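Long-range contacts in glucokinase (Thermus thermophilus, PDB 3VOV), which phosphorylates glucose and probably other hexoses with ATP, as a zinc-containing sugar kinase of the ROK family: residues G58-L69 / T98-D107; M1-G9 / G16-L24. All blocks are in the same frame, centred on the assembly; numbering follows the deposited sequence.

Contact 1 (G58-L69 / T98-D107); sequences GEAIGLGTPGPL and TGRPVFLEND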
loop_
_atom_site.group_PDB
_atom_site.type_symbol
_atom_site.label_atom_id
_atom_site.label_comp_id
_atom_site.label_asym_id
_atom_site.label_seq_id
_atom_site.Cartn_x
_atom_site.Cartn_y
_atom_site.Cartn_z
ATOM N N GLY B 58 45.167 13.027 23.146
ATOM C CA GLY B 58 44.512 13.407 21.903
ATOM C C GLY B 58 44.401 14.916 21.795
ATOM O O GLY B 58 44.327 15.618 22.821
ATOM N N GLU B 59 44.384 15.443 20.580
ATOM C CA GLU B 59 44.100 16.869 20.460
ATOM C C GLU B 59 42.641 17.303 20.322
ATOM O O GLU B 59 42.345 18.504 20.311
ATOM C CB GLU B 59 44.982 17.577 19.439
ATOM C CG GLU B 59 45.250 16.932 18.137
ATOM C CD GLU B 59 46.382 17.675 17.444
ATOM O OE1 GLU B 59 47.551 17.472 17.835
ATOM O OE2 GLU B 59 46.103 18.468 16.520
ATOM N N ALA B 60 41.735 16.328 20.264
ATOM C CA ALA B 60 40.302 16.598 20.201
ATOM C C ALA B 60 39.607 15.335 20.660
ATOM O O ALA B 60 40.213 14.241 20.669
ATOM C CB ALA B 60 39.859 16.955 18.798
ATOM N N ILE B 61 38.338 15.480 21.053
ATOM C CA ILE B 61 37.594 14.324 21.468
ATOM C C ILE B 61 36.374 14.197 20.547
ATOM O O ILE B 61 35.730 15.207 20.219
ATOM C CB ILE B 61 37.177 14.496 22.927
ATOM C CG1 ILE B 61 38.436 14.486 23.827
ATOM C CG2 ILE B 61 36.158 13.429 23.337
ATOM C CD1 ILE B 61 38.119 14.463 25.300
ATOM N N GLY B 62 36.079 12.980 20.101
ATOM C CA GLY B 62 34.833 12.742 19.371
ATOM C C GLY B 62 33.949 11.903 20.261
ATOM O O GLY B 62 34.428 10.949 20.897
ATOM N N LEU B 63 32.685 12.303 20.356
ATOM C CA LEU B 63 31.705 11.644 21.232
ATOM C C LEU B 63 30.450 11.241 20.476
ATOM O O LEU B 63 29.695 12.114 19.951
ATOM C CB LEU B 63 31.318 12.575 22.390
ATOM C CG LEU B 63 30.139 12.081 23.275
ATOM C CD1 LEU B 63 30.486 10.762 24.037
ATOM C CD2 LEU B 63 29.789 13.196 24.314
ATOM N N GLY B 64 30.191 9.939 20.478
ATOM C CA GLY B 64 29.098 9.362 19.777
ATOM C C GLY B 64 28.051 8.997 20.787
ATOM O O GLY B 64 28.351 8.444 21.859
ATOM N N THR B 65 26.806 9.295 20.451
ATOM C CA THR B 65 25.718 9.115 21.412
ATOM C C THR B 65 24.477 8.591 20.679
ATOM O O THR B 65 24.251 8.960 19.555
ATOM C CB THR B 65 25.435 10.505 22.100
ATOM O OG1 THR B 65 24.222 10.453 22.815
ATOM C CG2 THR B 65 25.236 11.542 21.076
ATOM N N PRO B 66 23.651 7.759 21.327
ATOM C CA PRO B 66 22.507 7.242 20.616
ATOM C C PRO B 66 21.506 8.312 20.284
ATOM O O PRO B 66 20.938 8.273 19.195
ATOM C CB PRO B 66 21.859 6.282 21.623
ATOM C CG PRO B 66 22.933 6.014 22.629
ATOM C CD PRO B 66 23.677 7.280 22.717
ATOM N N GLY B 67 21.286 9.268 21.181
ATOM C CA GLY B 67 20.079 10.089 21.058
ATOM C C GLY B 67 19.820 10.910 19.800
ATOM O O GLY B 67 20.584 10.854 18.825
ATOM N N PRO B 68 18.722 11.692 19.820
ATOM C CA PRO B 68 18.632 12.825 18.904
ATOM C C PRO B 68 19.589 13.915 19.449
ATOM O O PRO B 68 19.558 14.245 20.637
ATOM C CB PRO B 68 17.172 13.261 19.032
ATOM C CG PRO B 68 16.814 12.905 20.450
ATOM C CD PRO B 68 17.554 11.605 20.719
ATOM N N LEU B 69 20.460 14.415 18.594
ATOM C CA LEU B 69 21.420 15.419 19.000
ATOM C C LEU B 69 20.865 16.782 18.703
ATOM O O LEU B 69 20.196 16.978 17.696
ATOM C CB LEU B 69 22.739 15.264 18.220
ATOM C CG LEU B 69 23.925 14.498 18.795
ATOM C CD1 LEU B 69 24.265 15.010 20.182
ATOM C CD2 LEU B 69 23.605 13.034 18.851
ATOM N N THR B 98 38.124 18.645 30.098
ATOM C CA THR B 98 39.133 17.948 29.371
ATOM C C THR B 98 40.129 18.943 28.759
ATOM O O THR B 98 41.283 18.613 28.484
ATOM C CB THR B 98 38.295 17.206 28.327
ATOM O OG1 THR B 98 38.394 15.786 28.481
ATOM C CG2 THR B 98 38.431 17.726 27.000
ATOM N N GLY B 99 39.687 20.172 28.547
ATOM C CA GLY B 99 40.553 21.172 27.926
ATOM C C GLY B 99 40.752 20.944 26.433
ATOM O O GLY B 99 41.635 21.558 25.815
ATOM N N ARG B 100 39.927 20.061 25.835
ATOM C CA ARG B 100 40.010 19.751 24.406
ATOM C C ARG B 100 38.674 20.095 23.713
ATOM O O ARG B 100 37.641 20.000 24.335
ATOM C CB ARG B 100 40.280 18.234 24.212
ATOM C CG ARG B 100 41.730 17.866 23.832
ATOM C CD ARG B 100 42.752 18.071 24.969
ATOM N NE ARG B 100 42.415 17.305 26.160
ATOM C CZ ARG B 100 42.762 16.039 26.376
ATOM N NH1 ARG B 100 43.470 15.375 25.467
ATOM N NH2 ARG B 100 42.412 15.440 27.494
ATOM N N PRO B 101 38.708 20.448 22.420
ATOM C CA PRO B 101 37.443 20.581 21.682
ATOM C C PRO B 101 36.760 19.204 21.564
ATOM O O PRO B 101 37.439 18.168 21.458
ATOM C CB PRO B 101 37.885 21.125 20.312
ATOM C CG PRO B 101 39.286 20.630 20.151
ATOM C CD PRO B 101 39.881 20.663 21.558
ATOM N N VAL B 102 35.437 19.210 21.669
ATOM C CA VAL B 102 34.621 18.012 21.620
ATOM C C VAL B 102 33.708 18.123 20.391
ATOM O O VAL B 102 33.088 19.180 20.167
ATOM C CB VAL B 102 33.762 17.890 22.902
ATOM C CG1 VAL B 102 32.724 16.787 22.748
ATOM C CG2 VAL B 102 34.632 17.630 24.124
ATOM N N PHE B 103 33.634 17.035 19.615
ATOM C CA PHE B 103 32.786 16.950 18.432
ATOM C C PHE B 103 31.762 15.821 18.622
ATOM O O PHE B 103 32.126 14.663 18.816
ATOM C CB PHE B 103 33.663 16.723 17.176
ATOM C CG PHE B 103 34.640 17.858 16.898
ATOM C CD1 PHE B 103 34.212 19.002 16.232
ATOM C CD2 PHE B 103 35.968 17.783 17.336
ATOM C CE1 PHE B 103 35.102 20.063 15.979
ATOM C CE2 PHE B 103 36.880 18.837 17.098
ATOM C CZ PHE B 103 36.447 19.977 16.406
ATOM N N LEU B 104 30.479 16.172 18.601
ATOM C CA LEU B 104 29.396 15.233 18.848
ATOM C C LEU B 104 28.942 14.570 17.550
ATOM O O LEU B 104 28.946 15.198 16.497
ATOM C CB LEU B 104 28.180 16.005 19.334
ATOM C CG LEU B 104 28.247 16.761 20.646
ATOM C CD1 LEU B 104 26.797 17.056 21.066
ATOM C CD2 LEU B 104 28.945 15.960 21.716
ATOM N N GLU B 105 28.494 13.327 17.637
ATOM C CA GLU B 105 27.941 12.691 16.465
ATOM C C GLU B 105 26.905 11.667 16.920
ATOM O O GLU B 105 27.015 11.090 18.006
ATOM C CB GLU B 105 29.049 12.051 15.629
ATOM C CG GLU B 105 28.574 11.407 14.268
ATOM C CD GLU B 105 27.829 12.386 13.390
ATOM O OE1 GLU B 105 26.592 12.574 13.589
ATOM O OE2 GLU B 105 28.474 12.958 12.487
ATOM N N ASN B 106 25.868 11.502 16.116
ATOM C CA ASN B 106 24.863 10.469 16.345
ATOM C C ASN B 106 25.539 9.095 16.138
ATOM O O ASN B 106 26.384 8.934 15.248
ATOM C CB ASN B 106 23.711 10.724 15.361
ATOM C CG ASN B 106 22.973 9.485 15.004
ATOM O OD1 ASN B 106 22.196 8.958 15.818
ATOM N ND2 ASN B 106 23.173 9.004 13.792
ATOM N N ASP B 107 25.170 8.106 16.945
ATOM C CA ASP B 107 25.834 6.796 16.904
ATOM C C ASP B 107 25.752 6.073 15.566
ATOM O O ASP B 107 26.720 5.451 15.155
ATOM C CB ASP B 107 25.343 5.891 18.025
ATOM C CG ASP B 107 23.833 5.589 17.940
ATOM O OD1 ASP B 107 23.046 6.238 17.231
ATOM O OD2 ASP B 107 23.468 4.623 18.561
#

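Contact 2 (M1-G9 / G16-L24); sequences MKVVGLDLG and GVFDGKRLL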
loop_
_atom_site.group_PDB
_atom_site.type_symbol
_atom_site.label_atom_id
_atom_site.label_comp_id
_atom_site.label_asym_id
_atom_site.label_seq_id
_atom_site.Cartn_x
_atom_site.Cartn_y
_atom_site.Cartn_z
ATOM N N MET B 1 48.746 12.836 13.858
ATOM C CA MET B 1 47.666 13.489 14.693
ATOM C C MET B 1 46.862 12.436 15.474
ATOM O O MET B 1 46.498 11.382 14.918
ATOM C CB MET B 1 46.794 14.390 13.811
ATOM C CG MET B 1 46.038 15.501 14.578
ATOM S SD MET B 1 44.349 14.924 14.625
ATOM C CE MET B 1 43.878 15.126 12.887
ATOM N N LYS B 2 46.651 12.684 16.762
ATOM C CA LYS B 2 45.900 11.782 17.627
ATOM C C LYS B 2 44.671 12.470 18.168
ATOM O O LYS B 2 44.728 13.662 18.500
ATOM C CB LYS B 2 46.743 11.339 18.846
ATOM C CG LYS B 2 47.614 10.065 18.639
ATOM C CD LYS B 2 48.406 10.138 17.364
ATOM C CE LYS B 2 49.688 9.304 17.413
ATOM N NZ LYS B 2 50.632 9.950 16.439
ATOM N N VAL B 3 43.571 11.719 18.270
ATOM C CA VAL B 3 42.374 12.187 18.990
ATOM C C VAL B 3 41.956 11.112 19.951
ATOM O O VAL B 3 42.581 10.070 19.985
ATOM C CB VAL B 3 41.196 12.505 18.029
ATOM C CG1 VAL B 3 41.624 13.564 17.023
ATOM C CG2 VAL B 3 40.732 11.192 17.290
ATOM N N VAL B 4 40.895 11.373 20.719
ATOM C CA VAL B 4 40.263 10.387 21.579
ATOM C C VAL B 4 38.831 10.197 21.085
ATOM O O VAL B 4 38.169 11.181 20.812
ATOM C CB VAL B 4 40.208 10.870 23.030
ATOM C CG1 VAL B 4 39.362 9.934 23.884
ATOM C CG2 VAL B 4 41.667 11.013 23.603
ATOM N N GLY B 5 38.399 8.940 20.896
ATOM C CA GLY B 5 37.003 8.663 20.617
ATOM C C GLY B 5 36.307 8.242 21.893
ATOM O O GLY B 5 36.917 7.597 22.745
ATOM N N LEU B 6 35.036 8.596 22.018
ATOM C CA LEU B 6 34.187 8.121 23.113
ATOM C C LEU B 6 32.872 7.641 22.516
ATOM O O LEU B 6 32.320 8.305 21.613
ATOM C CB LEU B 6 33.882 9.260 24.111
ATOM C CG LEU B 6 35.033 9.834 24.926
ATOM C CD1 LEU B 6 34.711 11.191 25.618
ATOM C CD2 LEU B 6 35.387 8.763 25.981
ATOM N N ASP B 7 32.349 6.514 22.993
ATOM C CA ASP B 7 31.044 6.029 22.505
ATOM C C ASP B 7 30.175 5.861 23.749
ATOM O O ASP B 7 30.492 5.021 24.611
ATOM C CB ASP B 7 31.187 4.702 21.709
ATOM C CG ASP B 7 29.875 4.284 20.992
ATOM O OD1 ASP B 7 29.006 5.151 20.705
ATOM O OD2 ASP B 7 29.684 3.083 20.704
ATOM N N LEU B 8 29.131 6.684 23.890
ATOM C CA LEU B 8 28.339 6.673 25.099
ATOM C C LEU B 8 27.134 5.779 24.852
ATOM O O LEU B 8 26.293 6.136 24.056
ATOM C CB LEU B 8 27.851 8.088 25.438
ATOM C CG LEU B 8 26.754 8.195 26.526
ATOM C CD1 LEU B 8 27.255 7.662 27.954
ATOM C CD2 LEU B 8 26.221 9.647 26.632
ATOM N N GLY B 9 27.063 4.620 25.509
ATOM C CA GLY B 9 25.860 3.760 25.407
ATOM C C GLY B 9 25.060 3.705 26.702
ATOM O O GLY B 9 25.461 4.273 27.744
ATOM N N GLY B 16 38.892 5.451 23.401
ATOM C CA GLY B 16 40.208 5.050 22.918
ATOM C C GLY B 16 40.864 6.171 22.192
ATOM O O GLY B 16 40.168 6.982 21.574
ATOM N N VAL B 17 42.197 6.238 22.306
ATOM C CA VAL B 17 43.028 7.104 21.464
ATOM C C VAL B 17 43.039 6.491 20.075
ATOM O O VAL B 17 42.954 5.267 19.947
ATOM C CB VAL B 17 44.482 7.272 22.032
ATOM C CG1 VAL B 17 45.354 8.097 21.105
ATOM C CG2 VAL B 17 44.447 7.938 23.437
ATOM N N PHE B 18 43.051 7.329 19.052
ATOM C CA PHE B 18 42.868 6.878 17.697
ATOM C C PHE B 18 43.860 7.658 16.882
ATOM O O PHE B 18 43.996 8.853 17.096
ATOM C CB PHE B 18 41.453 7.237 17.228
ATOM C CG PHE B 18 41.164 6.908 15.793
ATOM C CD1 PHE B 18 41.031 5.579 15.386
ATOM C CD2 PHE B 18 41.000 7.928 14.850
ATOM C CE1 PHE B 18 40.752 5.278 14.067
ATOM C CE2 PHE B 18 40.686 7.655 13.562
ATOM C CZ PHE B 18 40.571 6.296 13.134
ATOM N N ASP B 19 44.500 7.016 15.905
ATOM C CA ASP B 19 45.553 7.710 15.150
ATOM C C ASP B 19 45.195 8.054 13.711
ATOM O O ASP B 19 46.065 8.518 12.931
ATOM C CB ASP B 19 46.843 6.906 15.194
ATOM C CG ASP B 19 46.745 5.599 14.413
ATOM O OD1 ASP B 19 45.750 5.375 13.666
ATOM O OD2 ASP B 19 47.680 4.790 14.548
ATOM N N GLY B 20 43.915 7.877 13.365
ATOM C CA GLY B 20 43.437 8.150 12.016
ATOM C C GLY B 20 43.122 6.845 11.312
ATOM O O GLY B 20 42.307 6.832 10.368
ATOM N N LYS B 21 43.701 5.740 11.809
ATOM C CA LYS B 21 43.465 4.396 11.227
ATOM C C LYS B 21 43.177 3.356 12.285
ATOM O O LYS B 21 42.380 2.479 12.049
ATOM C CB LYS B 21 44.677 3.911 10.383
ATOM C CG LYS B 21 44.837 4.597 8.989
ATOM C CD LYS B 21 43.482 4.637 8.195
ATOM C CE LYS B 21 43.631 4.697 6.652
ATOM N NZ LYS B 21 42.251 4.931 6.035
ATOM N N ARG B 22 43.844 3.439 13.434
ATOM C CA ARG B 22 43.759 2.410 14.473
ATOM C C ARG B 22 43.565 2.986 15.829
ATOM O O ARG B 22 44.041 4.089 16.118
ATOM C CB ARG B 22 45.053 1.541 14.542
ATOM C CG ARG B 22 45.318 0.731 13.293
ATOM C CD ARG B 22 46.500 -0.210 13.499
ATOM N NE ARG B 22 46.613 -1.123 12.382
ATOM C CZ ARG B 22 47.233 -0.845 11.247
ATOM N NH1 ARG B 22 47.836 0.330 11.088
ATOM N NH2 ARG B 22 47.301 -1.779 10.297
ATOM N N LEU B 23 42.868 2.226 16.678
ATOM C CA LEU B 23 42.842 2.547 18.096
ATOM C C LEU B 23 44.234 2.303 18.698
ATOM O O LEU B 23 44.853 1.286 18.385
ATOM C CB LEU B 23 41.835 1.651 18.793
ATOM C CG LEU B 23 40.340 1.941 18.461
ATOM C CD1 LEU B 23 39.385 0.878 19.087
ATOM C CD2 LEU B 23 40.000 3.369 18.895
ATOM N N LEU B 24 44.716 3.208 19.556
ATOM C CA LEU B 24 45.954 2.941 20.310
ATOM C C LEU B 24 45.679 2.455 21.709
ATOM O O LEU B 24 46.612 2.029 22.398
ATOM C CB LEU B 24 46.913 4.149 20.332
ATOM C CG LEU B 24 47.209 4.744 18.948
ATOM C CD1 LEU B 24 48.061 6.015 19.021
ATOM C CD2 LEU B 24 47.830 3.735 18.002
#

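Contact 1 (G58-L69 / T98-D107)
Arg100 bends over the start of segment 58-69. Arg100 CB lies 4.2 Å from Ile61 CG1. Arg100 CG lies 3.6 Å from both Gly58 O and Glu59 O, and CD stays beside Gly58 O. The chain turns at chi2 (70°) and again at chi3 (58°), which brings the guanidinium back to its own segment: NE donates to Thr98 O from above that carbonyl plane. At the tip, Arg100 NH1 donates to Gly58 O at 2.8 Å, with the oxygen in the guanidinium plane. NH1 also forms a salt bridge with Glu51. With an alanine here, Gly58 O and Thr98 O would probably lose their side-chain donor and Glu51 its salt bridge.

Beyond it, parallel strands 61-65 and 102-106 are neighbours joined through helix 90-98, a beta-alpha-beta crossover. Six backbone bonds link them, from Ile61 N to Pro101 O (2.9 Å) through Asp107 N to Thr65 O. Ile61, Leu63, Val102 and Leu104 share one face, and the helix touches the last three. There Leu63 CD2 and Leu104 CD2 lie side by side, 3.9 Å apart, while Ile61 CD1 meets Thr98 tip to tip. Leu104 CD1 also presses on Leu69 CD1, a tight 3.4 Å. On the face of Phe103 and Glu105, the Phe103 ring edge at CE2 meets Ala60 CB, just before the strand (3.9 Å). Apolar packing and backbone bonds thus carry the strand pair, and the buried arginine charge is met by a carboxylate and two carbonyls.

Contact 2 (M1-G9 / G16-L24)
Val3 and Phe18 form a hydrogen-bonded antiparallel pair: Val3 N donates to Phe18 O at 3.1 Å, and Phe18 N returns a bond to Val3 O. Gly5 and Gly16 repeat the pattern two residues on, with Gly5 N to Gly16 O at 2.7 Å. Between them Val4 and Val17 make a non-hydrogen-bonded pair, where Val4 CA and Val17 CA come within 4.3 Å. These bonds close the first beta hairpin of the chain, made of strands 3-8 and 12-18, at the start of the actin-like ATPase fold of the ROK family.

The apolar contacts fall on two faces. On one, Val4 CG2 meets Val17 CG2 at 4.1 Å, and helix 36-54 covers both valines. On the other, Val3 CG2 touches Phe18 CB at 4.0 Å. With CG anti to the backbone N (chi1 176°), the Phe18 ring runs on away from strand 3-8 to helix 284-299. The aliphatic chain of Lys2 crosses Val17 obliquely, Lys2 CG to Val17 CG1 3.9 Å, and crosses Leu24 at about a right angle, where CE touches CD1.

Asp19 holds the turn after the strand from within its own segment. Asp19 OD1 accepts from Lys21 N (2.8 Å), an Asx turn, and from Arg22 N, which gives an Asx motif. These two backbone donors grip OD1 and hold the carboxylate in the turn.

Overall arrangement
Contact 2 comes first along the chain and closes before contact 1 opens. Their centres lie 11 Å apart on the same side of the chain's centre. Both belong to one mixed five-stranded sheet, ordered 27-30, 12-18, 3-8, 61-65, 102-106. Strands 3-8 and 61-65 are neighbours in it, so backbone bonds run directly from one contact to the other, such as the probable one between Leu6 N and Gly62 O. Helix 284-299, near the end of the chain, touches side chains of both contacts. A second sheet, 145-146 to 275-277, has the same strand order, as expected for the two-domain actin-like ATPase fold. Together the two contacts hold four of the first sheet's five strands.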